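Probable sugar ABC transporter, sugar-binding protein (PDB 2W7Y) binds the blood-group A trisaccharide and probably delivers such glycans to an ABC transporter for uptake by Streptococcus pneumoniae. Local coordinates at residues G160-K165 with V281-E286; G197-G202 with N263-D268; N212-T217 with K244-E249; R222-K227 with I234-F239. All coordinates share one frame; numbering follows the deposited sequence.

Overall arrangement
The four contacts follow one another inward along the chain: 160-165 pairs with 281-286, within that loop 197-202 with 263-268, then 212-217 with 244-249, and innermost 222-227 with 234-239. The outer two sit beside the glycan, their centres about 12 Å apart, and supply W282 and N263 to its pocket. Contacts 3 and 4, also about 12 Å between centres, share helix 237-252 and touch through G216 and R222; contacts 1 and 4 lie about 28 Å apart, centre to centre. Contact 2 meets contact 3 where F201 packs on E249. Little strand lies between 160-165 and 281-286, so the sugar-touching contacts are joined to the helical packing of contacts 3 and 4.

Contact 1: residues G160-K165 with V281-E286. With GAL (beta-D-galactopyranose), chain C; A2G (2-acetamido-2-deoxy-alpha-D-galactopyranose), chain B.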
# COMPACT_ATOMS: atom_id res chain seq x y z
N GLY A 160 -2.49 -8.75 -0.80
CA GLY A 160 -2.25 -9.91 -1.66
C GLY A 160 -2.44 -9.47 -3.10
O GLY A 160 -1.90 -8.44 -3.52
N LEU A 161 -3.20 -10.24 -3.86
CA LEU A 161 -3.53 -9.84 -5.23
C LEU A 161 -4.95 -10.28 -5.60
O LEU A 161 -5.63 -10.93 -4.79
CB LEU A 161 -2.45 -10.33 -6.22
CG LEU A 161 -2.34 -11.68 -6.96
CD1 LEU A 161 -0.87 -12.08 -7.12
CD2 LEU A 161 -3.11 -12.82 -6.34
N TRP A 162 -5.40 -9.91 -6.79
CA TRP A 162 -6.72 -10.31 -7.28
C TRP A 162 -6.62 -10.97 -8.64
O TRP A 162 -5.77 -10.60 -9.45
CB TRP A 162 -7.67 -9.11 -7.33
CG TRP A 162 -7.86 -8.43 -6.00
CD1 TRP A 162 -7.10 -7.42 -5.48
CD2 TRP A 162 -8.87 -8.72 -5.02
NE1 TRP A 162 -7.57 -7.07 -4.24
CE2 TRP A 162 -8.66 -7.85 -3.93
CE3 TRP A 162 -9.94 -9.63 -4.97
CZ2 TRP A 162 -9.47 -7.86 -2.79
CZ3 TRP A 162 -10.74 -9.64 -3.84
CH2 TRP A 162 -10.51 -8.76 -2.76
N TYR A 163 -7.48 -11.94 -8.90
CA TYR A 163 -7.47 -12.65 -10.17
C TYR A 163 -8.88 -12.99 -10.65
O TYR A 163 -9.81 -13.15 -9.85
CB TYR A 163 -6.60 -13.91 -10.09
CG TYR A 163 -7.25 -15.11 -9.44
CD1 TYR A 163 -7.37 -15.19 -8.05
CD2 TYR A 163 -7.75 -16.17 -10.21
CE1 TYR A 163 -7.96 -16.29 -7.45
CE2 TYR A 163 -8.34 -17.27 -9.62
CZ TYR A 163 -8.45 -17.33 -8.23
OH TYR A 163 -9.04 -18.42 -7.64
N ASN A 164 -9.03 -13.08 -11.97
CA ASN A 164 -10.30 -13.47 -12.59
C ASN A 164 -10.37 -14.98 -12.74
O ASN A 164 -9.64 -15.57 -13.55
CB ASN A 164 -10.47 -12.77 -13.95
CG ASN A 164 -11.87 -12.91 -14.52
OD1 ASN A 164 -12.43 -14.01 -14.59
ND2 ASN A 164 -12.45 -11.79 -14.94
N LYS A 165 -11.26 -15.60 -11.97
CA LYS A 165 -11.44 -17.06 -11.96
C LYS A 165 -11.85 -17.63 -13.32
O LYS A 165 -11.42 -18.73 -13.69
CB LYS A 165 -12.45 -17.48 -10.89
CG LYS A 165 -12.07 -17.10 -9.46
CD LYS A 165 -13.13 -17.55 -8.45
CE LYS A 165 -14.37 -16.66 -8.51
NZ LYS A 165 -15.49 -17.20 -7.69
N VAL A 281 -6.15 -5.34 -0.01
CA VAL A 281 -7.46 -5.83 0.43
C VAL A 281 -8.54 -4.75 0.32
O VAL A 281 -9.72 -5.06 0.14
CB VAL A 281 -7.41 -6.41 1.88
CG1 VAL A 281 -6.46 -7.60 1.95
CG2 VAL A 281 -7.02 -5.35 2.91
N TRP A 282 -8.12 -3.49 0.42
CA TRP A 282 -9.01 -2.33 0.36
C TRP A 282 -9.74 -2.20 -0.98
O TRP A 282 -10.68 -1.41 -1.09
CB TRP A 282 -8.21 -1.06 0.67
CG TRP A 282 -7.01 -0.87 -0.22
CD1 TRP A 282 -6.98 -0.28 -1.45
CD2 TRP A 282 -5.66 -1.27 0.05
NE1 TRP A 282 -5.71 -0.28 -1.96
CE2 TRP A 282 -4.87 -0.89 -1.06
CE3 TRP A 282 -5.03 -1.92 1.13
CZ2 TRP A 282 -3.50 -1.13 -1.12
CZ3 TRP A 282 -3.66 -2.15 1.07
CH2 TRP A 282 -2.91 -1.76 -0.05
N ALA A 283 -9.32 -2.98 -1.97
CA ALA A 283 -9.96 -3.01 -3.29
C ALA A 283 -11.30 -3.75 -3.30
O ALA A 283 -12.03 -3.70 -4.29
CB ALA A 283 -9.01 -3.63 -4.32
N SER A 284 -11.60 -4.42 -2.19
CA SER A 284 -12.76 -5.31 -2.06
C SER A 284 -14.11 -4.71 -2.46
O SER A 284 -14.92 -5.40 -3.09
CB SER A 284 -12.85 -5.84 -0.63
OG SER A 284 -11.78 -6.73 -0.38
N GLY A 285 -14.35 -3.46 -2.09
CA GLY A 285 -15.59 -2.76 -2.44
C GLY A 285 -15.81 -2.59 -3.93
O GLY A 285 -16.95 -2.61 -4.40
N GLU A 286 -14.72 -2.39 -4.67
CA GLU A 286 -14.77 -2.26 -6.12
C GLU A 286 -14.79 -3.64 -6.77
O GLU A 286 -15.28 -3.81 -7.89
CB GLU A 286 -13.55 -1.48 -6.63
CG GLU A 286 -13.53 -0.01 -6.23
CD GLU A 286 -14.65 0.78 -6.87
OE1 GLU A 286 -15.46 1.39 -6.13
OE2 GLU A 286 -14.72 0.79 -8.12
C1 GAL C . -6.30 3.98 0.52
C2 GAL C . -5.13 4.27 -0.42
C3 GAL C . -4.34 2.99 -0.71
C4 GAL C . -4.01 2.22 0.57
C5 GAL C . -5.30 2.00 1.37
C6 GAL C . -5.11 1.22 2.68
O1 GAL C . -6.83 5.20 0.99
O2 GAL C . -5.66 4.81 -1.61
O3 GAL C . -3.17 3.31 -1.42
O4 GAL C . -3.06 2.94 1.32
O5 GAL C . -5.90 3.25 1.66
O6 GAL C . -6.34 0.64 3.05
O5 A2G B . -3.46 1.82 -3.27
C1 A2G B . -2.59 2.50 -2.32
C2 A2G B . -1.39 3.03 -3.07
N2 A2G B . -0.48 3.76 -2.19
C3 A2G B . -1.85 3.99 -4.17
O3 A2G B . -0.72 4.57 -4.83
C4 A2G B . -2.77 3.28 -5.16
O4 A2G B . -2.06 2.24 -5.85
C5 A2G B . -3.95 2.67 -4.38
C6 A2G B . -4.87 1.86 -5.28
O6 A2G B . -5.86 1.23 -4.47
C7 A2G B . 0.81 3.47 -2.10
O7 A2G B . 1.37 2.56 -2.71
C8 A2G B . 1.59 4.36 -1.14
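The carbonyl oxygen V281 O, which lies 4.1 Å from W162 CZ2 at the edge of the indole, is held by two donors of one residue: S284 OG at 2.7 Å, in the carbonyl plane, and S284 N at 3.1 Å. V281-A283 form a short 3-10 turn that leads into helix 284-287 and is part of the sugar site of a solute-binding protein; here it rests against strand 157-164. Serine suits the place because its small hydroxyl can bend back to the turn's carbonyl and still lie at the rim of W162, with S284 OG 3.4 Å from W162 CH2. The torsion chi1 of -59° sets the W162 ring beside its own backbone N and swings the indole toward the turn, where A283 CB, small enough to fit closely, comes within 3.7 Å of W162 NE1. That N-H is used by G280 O, just before the turn, so the buried indole is both packed and tethered. Helix 366-379 adds I370 against W162 and S284.

W282 points the other way, into the pocket. F157 meets its ring edge to face, and W282 NE1 donates at the ring edge to O6 of the N-acetylgalactosamine, 2.9 Å away at 149°, with a weak second bond to O5 of the same sugar. Galactose lies over one indole face, its C5 atom 3.5 Å above the plane of W282.

Contact 2: residues G197-G202 with N263-D268; sequences GVYAFG and NAYSKD. With FUC (alpha-L-fucopyranose), chain D.
The backbones of G202 and Y265 come within 5.9 Å, CA to CA, where the chain has just turned a corner at A200 and meets helix 262-270, a kinked helix beside the glycan pocket of this solute-binding fold. Such closeness is possible because G202 has no side chain: the Y265 ring lies flat on its backbone in a CH-pi contact, G202 CA standing 3.4 Å from the ring centroid and only 4° off the normal. The far end of that ring is anchored by Y265 OH bonding to A203 O.

Y199 points its ring toward the same helix. Its hydroxyl donates to the aspartate, with Y199 OH 2.7 Å from D268 OD2, on the lone pair turned away from the other carboxylate oxygen; ring and carboxylate planes are 73° apart. A water donates both to Y199 OH, at 2.8 Å, and to Y265 O, at 2.6 Å, so the phenol oxygen is gripped twice and linked to the helix backbone as well as to D268. Tyrosine supplies the needed length with a polar end.

Nearer the start of the helix, an amide reaches into the pocket: N263 ND2 donates to fucose O2 over 3.3 Å at 161°.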
# COMPACT_ATOMS: atom_id res chain seq x y z
N GLY A 197 -8.13 -10.68 -26.38
CA GLY A 197 -9.13 -9.85 -25.73
C GLY A 197 -8.69 -9.43 -24.35
O GLY A 197 -9.13 -8.40 -23.83
N VAL A 198 -7.81 -10.24 -23.75
CA VAL A 198 -7.29 -9.96 -22.41
C VAL A 198 -5.76 -9.85 -22.38
O VAL A 198 -5.05 -10.54 -23.11
CB VAL A 198 -7.75 -11.02 -21.35
CG1 VAL A 198 -9.27 -11.12 -21.31
CG2 VAL A 198 -7.13 -12.39 -21.61
N TYR A 199 -5.27 -8.95 -21.53
CA TYR A 199 -3.86 -8.92 -21.18
C TYR A 199 -3.68 -9.52 -19.79
O TYR A 199 -4.64 -9.62 -19.02
CB TYR A 199 -3.26 -7.51 -21.30
CG TYR A 199 -3.86 -6.45 -20.39
CD1 TYR A 199 -5.02 -5.76 -20.75
CD2 TYR A 199 -3.24 -6.12 -19.19
CE1 TYR A 199 -5.56 -4.78 -19.92
CE2 TYR A 199 -3.77 -5.13 -18.35
CZ TYR A 199 -4.93 -4.47 -18.73
OH TYR A 199 -5.46 -3.50 -17.90
N ALA A 200 -2.45 -9.93 -19.47
CA ALA A 200 -2.18 -10.65 -18.23
C ALA A 200 -2.41 -9.77 -16.99
O ALA A 200 -3.31 -10.05 -16.19
CB ALA A 200 -0.77 -11.21 -18.25
N PHE A 201 -1.60 -8.73 -16.85
CA PHE A 201 -1.72 -7.79 -15.73
C PHE A 201 -1.29 -6.38 -16.13
O PHE A 201 -0.58 -6.19 -17.12
CB PHE A 201 -0.90 -8.28 -14.52
CG PHE A 201 0.55 -8.57 -14.82
CD1 PHE A 201 0.96 -9.86 -15.17
CD2 PHE A 201 1.51 -7.57 -14.74
CE1 PHE A 201 2.30 -10.14 -15.44
CE2 PHE A 201 2.85 -7.83 -15.02
CZ PHE A 201 3.25 -9.13 -15.37
N GLY A 202 -1.72 -5.40 -15.35
CA GLY A 202 -1.22 -4.04 -15.48
C GLY A 202 0.15 -3.90 -14.84
O GLY A 202 0.38 -4.39 -13.74
N ASN A 263 -4.70 2.47 -9.91
CA ASN A 263 -6.01 3.11 -10.05
C ASN A 263 -6.59 3.04 -11.46
O ASN A 263 -7.80 2.96 -11.64
CB ASN A 263 -5.96 4.56 -9.56
CG ASN A 263 -5.98 4.67 -8.03
OD1 ASN A 263 -6.55 3.82 -7.34
ND2 ASN A 263 -5.37 5.72 -7.50
N ALA A 264 -5.71 3.06 -12.47
CA ALA A 264 -6.15 3.04 -13.86
C ALA A 264 -6.25 1.62 -14.44
O ALA A 264 -6.72 1.44 -15.57
CB ALA A 264 -5.25 3.92 -14.72
N TYR A 265 -5.81 0.63 -13.67
CA TYR A 265 -5.92 -0.78 -14.04
C TYR A 265 -7.12 -1.47 -13.39
O TYR A 265 -7.49 -2.58 -13.79
CB TYR A 265 -4.63 -1.54 -13.71
CG TYR A 265 -3.46 -1.15 -14.58
CD1 TYR A 265 -3.53 -1.24 -15.97
CD2 TYR A 265 -2.27 -0.70 -14.00
CE1 TYR A 265 -2.45 -0.89 -16.76
CE2 TYR A 265 -1.19 -0.34 -14.79
CZ TYR A 265 -1.28 -0.44 -16.17
OH TYR A 265 -0.21 -0.09 -16.94
N SER A 266 -7.71 -0.81 -12.39
CA SER A 266 -8.84 -1.35 -11.65
C SER A 266 -10.07 -1.54 -12.53
O SER A 266 -10.72 -2.59 -12.48
CB SER A 266 -9.18 -0.43 -10.47
OG SER A 266 -10.24 -0.97 -9.70
N LYS A 267 -10.38 -0.53 -13.34
CA LYS A 267 -11.53 -0.54 -14.24
C LYS A 267 -11.47 -1.72 -15.21
O LYS A 267 -12.44 -2.47 -15.33
CB LYS A 267 -11.61 0.79 -15.00
CG LYS A 267 -12.95 1.10 -15.62
CD LYS A 267 -13.06 2.59 -15.96
CE LYS A 267 -14.24 2.88 -16.87
NZ LYS A 267 -13.96 2.53 -18.29
N ASP A 268 -10.32 -1.88 -15.88
CA ASP A 268 -10.10 -2.98 -16.83
C ASP A 268 -10.36 -4.33 -16.20
O ASP A 268 -10.98 -5.19 -16.82
CB ASP A 268 -8.66 -2.94 -17.36
CG ASP A 268 -8.47 -1.99 -18.52
OD1 ASP A 268 -9.47 -1.40 -19.00
OD2 ASP A 268 -7.32 -1.83 -18.96
C1 FUC D . -5.05 6.06 -2.02
C2 FUC D . -5.65 6.52 -3.34
C3 FUC D . -7.07 7.03 -3.11
C4 FUC D . -7.06 8.17 -2.08
C5 FUC D . -6.37 7.68 -0.80
C6 FUC D . -6.20 8.79 0.23
O2 FUC D . -5.67 5.45 -4.25
O3 FUC D . -7.68 7.44 -4.32
O4 FUC D . -6.38 9.29 -2.61
O5 FUC D . -5.10 7.11 -1.06
O HOH W 1 -6.02 -4.23 -15.23

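Contact 3: residues N212-T217 with K244-E249; sequences NTVLGT and KMVMKE
Two helices of the solute-binding domain, 207-215 and 237-252, pack here through a small apolar patch; no hydrogen bond joins the segments 212-217 and 244-249. The nearest CA atoms, of V214 and V246, are 8.3 Å apart, a spacing at which short branched side chains meet directly. V214, near the end of its helix, turns both methyls to the partner and divides them between two successive residues. On one side V214 CG1 meets V246 CG2 at 3.9 Å, the two valines sliding past each other in opposite directions. On the other, V214 CG2 touches the selenium of M245, modelled as selenomethionine, with SE 4.0 Å away.

The torsions explain the division. With chi1 of 78°, V214 CG1 is tucked between the backbone N and carbonyl carbon, which leaves CG2 opposite the N. The M245 chain bends at its last torsion as its selenium comes up against that methyl. Valine suits a site where a compact, two-pronged group can touch two neighbours of the facing helix at once, while the long, pliable M245 follows the surface at the more exposed margin.

W182, opening helix 182-193, touches both V214 and M245, and L404 of helix 394-406 packs on V246, so the patch is continued by neighbouring helices. Polar ties run to other parts of the fold: E249 forms a salt bridge with R193 and K244 one with D415. This is plain side-chain packing between neighbouring helices, as in the helices that flank the sheets of the two-lobed solute-binding protein fold.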
# COMPACT_ATOMS: atom_id res chain seq x y z
N ASN A 212 8.78 -6.83 -4.79
CA ASN A 212 8.68 -6.87 -3.34
C ASN A 212 8.50 -8.28 -2.80
O ASN A 212 9.14 -8.68 -1.82
CB ASN A 212 7.50 -6.01 -2.89
CG ASN A 212 7.69 -5.38 -1.51
OD1 ASN A 212 7.22 -4.28 -1.27
ND2 ASN A 212 8.36 -6.08 -0.60
N THR A 213 7.63 -9.05 -3.47
CA THR A 213 7.27 -10.38 -3.01
C THR A 213 8.24 -11.48 -3.47
O THR A 213 8.43 -12.46 -2.74
CB THR A 213 5.81 -10.75 -3.36
OG1 THR A 213 5.56 -10.53 -4.75
CG2 THR A 213 4.85 -9.91 -2.54
N VAL A 214 8.84 -11.32 -4.64
CA VAL A 214 9.78 -12.33 -5.16
C VAL A 214 11.11 -12.27 -4.41
O VAL A 214 11.81 -13.27 -4.29
CB VAL A 214 9.97 -12.26 -6.72
CG1 VAL A 214 10.89 -11.12 -7.13
CG2 VAL A 214 10.48 -13.60 -7.25
N LEU A 215 11.44 -11.08 -3.90
CA LEU A 215 12.59 -10.90 -3.04
C LEU A 215 12.38 -11.67 -1.73
O LEU A 215 13.30 -12.29 -1.21
CB LEU A 215 12.83 -9.41 -2.78
CG LEU A 215 14.18 -8.93 -2.24
CD1 LEU A 215 15.32 -9.20 -3.22
CD2 LEU A 215 14.10 -7.45 -1.92
N GLY A 216 11.14 -11.65 -1.22
CA GLY A 216 10.79 -12.36 0.01
C GLY A 216 10.69 -13.88 -0.11
O GLY A 216 10.18 -14.55 0.78
N THR A 217 11.20 -14.41 -1.22
CA THR A 217 11.14 -15.84 -1.52
C THR A 217 12.35 -16.59 -0.93
O THR A 217 12.36 -17.82 -0.87
CB THR A 217 10.99 -16.08 -3.05
OG1 THR A 217 10.10 -17.17 -3.29
CG2 THR A 217 12.33 -16.32 -3.74
N LYS A 244 15.67 -8.97 -12.30
CA LYS A 244 15.72 -9.60 -13.62
C LYS A 244 14.49 -10.46 -13.95
O LYS A 244 13.95 -10.39 -15.06
CB LYS A 244 17.00 -10.43 -13.77
CG LYS A 244 17.23 -10.97 -15.17
CD LYS A 244 18.55 -11.72 -15.27
CE LYS A 244 18.65 -12.46 -16.59
NZ LYS A 244 19.95 -13.17 -16.74
N MSE A 245 14.06 -11.27 -12.98
CA MSE A 245 12.85 -12.09 -13.09
C MSE A 245 11.61 -11.26 -13.43
O MSE A 245 10.83 -11.64 -14.31
CB MSE A 245 12.59 -12.82 -11.77
CG MSE A 245 13.33 -14.13 -11.60
SE MSE A 245 13.56 -14.50 -9.70
CE MSE A 245 13.34 -16.45 -9.70
N VAL A 246 11.44 -10.14 -12.73
CA VAL A 246 10.26 -9.28 -12.85
C VAL A 246 10.29 -8.48 -14.16
O VAL A 246 9.27 -8.40 -14.85
CB VAL A 246 10.11 -8.34 -11.61
CG1 VAL A 246 8.92 -7.41 -11.76
CG2 VAL A 246 9.97 -9.17 -10.35
N MSE A 247 11.45 -7.93 -14.51
CA MSE A 247 11.66 -7.21 -15.76
C MSE A 247 11.41 -8.06 -17.01
O MSE A 247 10.88 -7.57 -18.00
CB MSE A 247 13.06 -6.61 -15.82
CG MSE A 247 13.25 -5.39 -14.94
SE MSE A 247 15.08 -4.73 -15.00
CE MSE A 247 14.80 -3.03 -14.09
N LYS A 248 11.82 -9.33 -16.95
CA LYS A 248 11.56 -10.29 -18.03
C LYS A 248 10.07 -10.54 -18.20
O LYS A 248 9.57 -10.65 -19.32
CB LYS A 248 12.28 -11.61 -17.76
CG LYS A 248 13.76 -11.62 -18.12
CD LYS A 248 14.46 -12.85 -17.55
CE LYS A 248 13.96 -14.14 -18.19
NZ LYS A 248 14.49 -15.35 -17.50
N GLU A 249 9.36 -10.64 -17.07
CA GLU A 249 7.92 -10.86 -17.06
C GLU A 249 7.15 -9.61 -17.50
O GLU A 249 6.15 -9.71 -18.20
CB GLU A 249 7.45 -11.35 -15.68
CG GLU A 249 5.99 -11.79 -15.61
CD GLU A 249 5.59 -12.78 -16.70
OE1 GLU A 249 4.40 -12.79 -17.06
OE2 GLU A 249 6.45 -13.55 -17.19

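Contact 4: residues R222-K227 with I234-F239; sequences RKLLDK and IESKEF
L224 CD2 is the atom that carries this contact, lying 4.2 Å from F239 CD1 and near the plane of the phenyl ring, at its edge. The two side chains cross at about a right angle, and CD2 is the leucine atom that touches the ring. L224 belongs to the last turn of helix 219-224, from which a loop leads to the N-cap of helix 237-252, a helix-loop-helix connection in the helical part of the protein. The same methyl also approaches S236 OG, but the place of that oxygen is less certain. S236 is the N-cap residue, and its hydroxyl accepts a weak bond from F239 N, a tentative cap.

Further out, F239 is fixed on several sides. Its chi1 of -162° places the ring opposite its backbone N, with I234 CA 3.8 Å above one face, toward the rim. F211 of helix 207-215 meets the ring edge to face, and L229 packs on it too. L224 is backed by L215 of that helix, while L224 O accepts from W392 NE1.

Polar links tie the flanks: E238 OE2 bonds with N220 ND2, R222 NE with G216 O, and I234 O with Q422 NE2. Leucine and phenylalanine suit a place where two helix ends meet without exchanging hydrogen bonds. The attraction across this contact is therefore dispersive and hydrophobic, while the flanking polar bonds run to residues outside the two segments.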
# COMPACT_ATOMS: atom_id res chain seq x y z
N ARG A 222 14.55 -11.55 2.40
CA ARG A 222 13.69 -11.10 3.50
C ARG A 222 14.42 -10.16 4.46
O ARG A 222 13.85 -9.16 4.91
CB ARG A 222 13.11 -12.29 4.28
CG ARG A 222 12.06 -13.08 3.52
CD ARG A 222 11.56 -14.27 4.34
NE ARG A 222 11.13 -15.36 3.46
CZ ARG A 222 11.64 -16.59 3.45
NH1 ARG A 222 12.60 -16.92 4.30
NH2 ARG A 222 11.17 -17.49 2.60
N LYS A 223 15.67 -10.48 4.79
CA LYS A 223 16.46 -9.64 5.70
C LYS A 223 16.92 -8.33 5.05
O LYS A 223 17.18 -7.34 5.74
CB LYS A 223 17.63 -10.42 6.32
CG LYS A 223 18.66 -10.95 5.34
CD LYS A 223 19.76 -11.69 6.09
CE LYS A 223 20.88 -12.15 5.16
NZ LYS A 223 21.94 -12.91 5.88
N LEU A 224 17.00 -8.33 3.72
CA LEU A 224 17.17 -7.10 2.93
C LEU A 224 16.04 -6.11 3.20
O LEU A 224 16.28 -4.91 3.30
CB LEU A 224 17.23 -7.43 1.44
CG LEU A 224 18.52 -7.27 0.62
CD1 LEU A 224 19.79 -7.66 1.38
CD2 LEU A 224 18.40 -8.04 -0.69
N LEU A 225 14.82 -6.64 3.31
CA LEU A 225 13.62 -5.85 3.59
C LEU A 225 13.36 -5.61 5.09
O LEU A 225 12.28 -5.16 5.47
CB LEU A 225 12.39 -6.49 2.94
CG LEU A 225 12.29 -6.49 1.41
CD1 LEU A 225 11.32 -7.58 0.94
CD2 LEU A 225 11.86 -5.12 0.87
N ASP A 226 14.36 -5.91 5.92
CA ASP A 226 14.31 -5.66 7.37
C ASP A 226 15.02 -4.36 7.74
O ASP A 226 14.74 -3.76 8.78
CB ASP A 226 14.97 -6.81 8.13
CG ASP A 226 13.97 -7.79 8.72
OD1 ASP A 226 13.10 -7.36 9.53
OD2 ASP A 226 14.06 -8.99 8.40
N LYS A 227 15.96 -3.95 6.90
CA LYS A 227 16.79 -2.78 7.16
C LYS A 227 16.67 -1.79 5.99
O LYS A 227 16.15 -2.15 4.93
CB LYS A 227 18.25 -3.20 7.35
CG LYS A 227 18.50 -4.24 8.44
CD LYS A 227 18.34 -3.66 9.85
CE LYS A 227 18.79 -4.65 10.92
NZ LYS A 227 17.89 -5.83 11.02
N ILE A 234 21.96 -3.92 -2.67
CA ILE A 234 21.60 -3.72 -4.06
C ILE A 234 22.31 -4.73 -4.99
O ILE A 234 22.03 -4.77 -6.20
CB ILE A 234 21.92 -2.25 -4.50
CG1 ILE A 234 21.05 -1.25 -3.73
CG2 ILE A 234 21.71 -2.04 -5.99
CD1 ILE A 234 21.60 0.17 -3.70
N GLU A 235 23.17 -5.59 -4.44
CA GLU A 235 24.20 -6.20 -5.28
C GLU A 235 24.83 -7.60 -5.05
O GLU A 235 25.45 -8.09 -5.99
CB GLU A 235 25.37 -5.20 -5.32
CG GLU A 235 26.40 -5.43 -6.43
CD GLU A 235 27.74 -4.82 -6.10
OE1 GLU A 235 27.77 -3.89 -5.27
OE2 GLU A 235 28.75 -5.27 -6.68
N SER A 236 24.63 -8.32 -3.94
CA SER A 236 23.42 -9.12 -3.62
C SER A 236 22.73 -9.75 -4.83
O SER A 236 22.02 -9.10 -5.60
CB SER A 236 22.50 -8.54 -2.52
OG SER A 236 21.24 -8.13 -3.04
N LYS A 237 23.01 -11.05 -5.00
CA LYS A 237 22.47 -11.87 -6.08
C LYS A 237 20.94 -11.93 -6.04
O LYS A 237 20.29 -11.87 -7.09
CB LYS A 237 23.09 -13.28 -6.02
CG LYS A 237 22.42 -14.34 -6.89
CD LYS A 237 23.34 -15.53 -7.13
CE LYS A 237 22.54 -16.80 -7.46
NZ LYS A 237 21.71 -16.69 -8.70
N GLU A 238 20.38 -12.03 -4.84
CA GLU A 238 18.93 -12.03 -4.64
C GLU A 238 18.25 -10.77 -5.16
O GLU A 238 17.20 -10.85 -5.79
CB GLU A 238 18.59 -12.24 -3.15
CG GLU A 238 18.94 -13.63 -2.61
CD GLU A 238 20.39 -13.75 -2.15
OE1 GLU A 238 21.11 -12.73 -2.16
OE2 GLU A 238 20.80 -14.87 -1.78
N PHE A 239 18.86 -9.61 -4.90
CA PHE A 239 18.36 -8.32 -5.39
C PHE A 239 18.42 -8.26 -6.92
O PHE A 239 17.48 -7.78 -7.56
CB PHE A 239 19.18 -7.17 -4.79
CG PHE A 239 18.51 -5.82 -4.89
CD1 PHE A 239 17.83 -5.30 -3.80
CD2 PHE A 239 18.58 -5.07 -6.06
CE1 PHE A 239 17.21 -4.06 -3.88
CE2 PHE A 239 17.96 -3.82 -6.15
CZ PHE A 239 17.27 -3.32 -5.05